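Local atomic coordinates of brefeldin A esterase (Bacillus subtilis, PDB entry 1JKM), a protein that hydrolyses the ester bond of brefeldin A as a serine hydrolase of the alpha/beta hydrolase family, related to mammalian hormone-sensitive lipase. Residues G210-I215 with R286-F291. Numbering follows the deposited sequence.
Sequences GRLDAI and RGLPPF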
loop_
_atom_site.group_PDB
_atom_site.type_symbol
_atom_site.label_atom_id
_atom_site.label_comp_id
_atom_site.label_asym_id
_atom_site.label_seq_id
_atom_site.Cartn_x
_atom_site.Cartn_y
_atom_site.Cartn_z
ATOM N N GLY B 210 30.907 -16.527 -27.375
ATOM C CA GLY B 210 32.230 -16.240 -26.858
ATOM C C GLY B 210 32.444 -14.825 -26.386
ATOM O O GLY B 210 33.612 -14.410 -26.336
ATOM N N ARG B 211 31.393 -14.036 -26.067
ATOM C CA ARG B 211 31.689 -12.682 -25.594
ATOM C C ARG B 211 30.985 -12.427 -24.249
ATOM O O ARG B 211 30.662 -11.285 -23.936
ATOM C CB ARG B 211 31.474 -11.567 -26.598
ATOM C CG ARG B 211 32.786 -11.302 -27.395
ATOM C CD ARG B 211 32.776 -10.071 -28.238
ATOM N NE ARG B 211 32.840 -8.792 -27.537
ATOM C CZ ARG B 211 32.647 -7.630 -28.167
ATOM N NH1 ARG B 211 32.400 -7.656 -29.486
ATOM N NH2 ARG B 211 32.698 -6.465 -27.519
ATOM N N LEU B 212 31.061 -13.433 -23.384
ATOM C CA LEU B 212 30.617 -13.294 -21.997
ATOM C C LEU B 212 31.399 -12.232 -21.238
ATOM O O LEU B 212 30.835 -11.529 -20.367
ATOM C CB LEU B 212 30.674 -14.612 -21.252
ATOM C CG LEU B 212 29.476 -15.085 -20.430
ATOM C CD1 LEU B 212 29.863 -16.081 -19.361
ATOM C CD2 LEU B 212 28.666 -13.937 -19.857
ATOM N N ASP B 213 32.649 -11.940 -21.600
ATOM C CA ASP B 213 33.394 -10.855 -20.979
ATOM C C ASP B 213 32.830 -9.464 -21.156
ATOM O O ASP B 213 33.316 -8.480 -20.574
ATOM C CB ASP B 213 34.841 -10.887 -21.530
ATOM C CG ASP B 213 34.799 -10.642 -23.032
ATOM O OD1 ASP B 213 34.426 -11.599 -23.747
ATOM O OD2 ASP B 213 35.116 -9.515 -23.460
ATOM N N ALA B 214 31.856 -9.242 -22.036
ATOM C CA ALA B 214 31.239 -7.961 -22.259
ATOM C C ALA B 214 30.332 -7.614 -21.041
ATOM O O ALA B 214 30.048 -6.434 -20.911
ATOM C CB ALA B 214 30.380 -7.987 -23.524
ATOM N N ILE B 215 29.898 -8.593 -20.258
ATOM C CA ILE B 215 28.855 -8.370 -19.245
ATOM C C ILE B 215 29.422 -8.668 -17.856
ATOM O O ILE B 215 29.755 -9.794 -17.510
ATOM C CB ILE B 215 27.638 -9.292 -19.518
ATOM C CG1 ILE B 215 26.975 -8.860 -20.839
ATOM C CG2 ILE B 215 26.609 -9.278 -18.389
ATOM C CD1 ILE B 215 26.139 -9.902 -21.521
ATOM N N ARG B 286 26.153 -22.492 -15.835
ATOM C CA ARG B 286 27.511 -22.507 -15.301
ATOM C C ARG B 286 28.396 -21.440 -15.866
ATOM O O ARG B 286 28.411 -21.175 -17.070
ATOM C CB ARG B 286 28.035 -23.948 -15.555
ATOM C CG ARG B 286 28.652 -24.608 -14.341
ATOM C CD ARG B 286 28.405 -26.102 -14.250
ATOM N NE ARG B 286 27.492 -26.442 -13.166
ATOM C CZ ARG B 286 26.704 -27.499 -13.037
ATOM N NH1 ARG B 286 26.667 -28.448 -13.969
ATOM N NH2 ARG B 286 25.925 -27.633 -11.960
ATOM N N GLY B 287 29.182 -20.736 -15.030
ATOM C CA GLY B 287 30.113 -19.708 -15.457
ATOM C C GLY B 287 29.573 -18.311 -15.731
ATOM O O GLY B 287 30.303 -17.377 -16.050
ATOM N N LEU B 288 28.262 -18.093 -15.579
ATOM C CA LEU B 288 27.720 -16.722 -15.696
ATOM C C LEU B 288 28.265 -15.794 -14.622
ATOM O O LEU B 288 28.637 -16.215 -13.524
ATOM C CB LEU B 288 26.196 -16.873 -15.618
ATOM C CG LEU B 288 25.519 -17.605 -16.768
ATOM C CD1 LEU B 288 24.004 -17.617 -16.627
ATOM C CD2 LEU B 288 25.889 -16.985 -18.131
ATOM N N PRO B 289 28.266 -14.495 -14.865
ATOM C CA PRO B 289 28.621 -13.481 -13.899
ATOM C C PRO B 289 27.449 -13.281 -12.894
ATOM O O PRO B 289 26.417 -13.929 -12.980
ATOM C CB PRO B 289 28.846 -12.236 -14.727
ATOM C CG PRO B 289 27.890 -12.404 -15.874
ATOM C CD PRO B 289 27.689 -13.862 -16.073
ATOM N N PRO B 290 27.754 -12.525 -11.884
ATOM C CA PRO B 290 26.813 -12.413 -10.717
ATOM C C PRO B 290 25.460 -11.923 -11.173
ATOM O O PRO B 290 25.412 -11.039 -12.021
ATOM C CB PRO B 290 27.497 -11.430 -9.798
ATOM C CG PRO B 290 28.967 -11.723 -10.115
ATOM C CD PRO B 290 28.942 -11.683 -11.647
ATOM N N PHE B 291 24.405 -12.428 -10.539
ATOM C CA PHE B 291 23.040 -12.114 -10.874
ATOM C C PHE B 291 22.320 -11.537 -9.614
ATOM O O PHE B 291 22.588 -12.046 -8.528
ATOM C CB PHE B 291 22.315 -13.419 -11.224
ATOM C CG PHE B 291 22.163 -13.632 -12.712
ATOM C CD1 PHE B 291 23.258 -13.929 -13.496
ATOM C CD2 PHE B 291 20.911 -13.501 -13.295
ATOM C CE1 PHE B 291 23.091 -14.116 -14.862
ATOM C CE2 PHE B 291 20.730 -13.686 -14.653
ATOM C CZ PHE B 291 21.837 -13.998 -15.424
#
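Leu212 reaches across to Gly287, Leu288 and Pro289 with both of its methyl branches. Two residues earlier, Gly210 ends helix 194-208 as the C-prime residue of a Schellman motif, a place that calls for positive phi and so suits a residue without a side chain; Arg211 forms a salt bridge with Asp176 of helix 163-177. Leu212 starts a short 3-10 turn, 212-214, and its side chain leaves the backbone toward 286-291. With chi1 at -131°, off the staggered values, the fork straddles two targets. Leu212 CD1 rests against Gly287 O in van der Waals contact, at 3.6 Å. The same methyl packs apolarly on Leu288, Leu212 CD1 to Leu288 CD2 being 4.3 Å. The other branch meets the ring of Pro289 at a slant, with Leu212 CD2 3.9 Å from Pro289 CD. A forked side chain is apt here, since it can touch a loop backbone and a proline ring at once; proline suits the facing place because its closed ring holds CG and CD in fixed positions beside the backbone.

Each segment lies in a loop between a helix and a strand of the central alpha/beta hydrolase sheet, and the two strands, 217-221 and 291-296, are parallel neighbours. The contact therefore joins the loops at the entry to this pair of strands, just before Pro290 is bonded through its backbone to Val218.

The 3-10 turn is closed by backbone bonds from Ala214 N to Arg211 O, 3.0 Å, and from Ile215 N to Leu212 O. Ile215 then meets the pyrrolidine ring of Pro289 twice: Ile215 O lies 3.6 Å from Pro289 CG, and the branch methyl Ile215 CG2 is 4.2 Å from that same CG. Beta-branched and buried, Ile215 also packs on Val172 and Thr203.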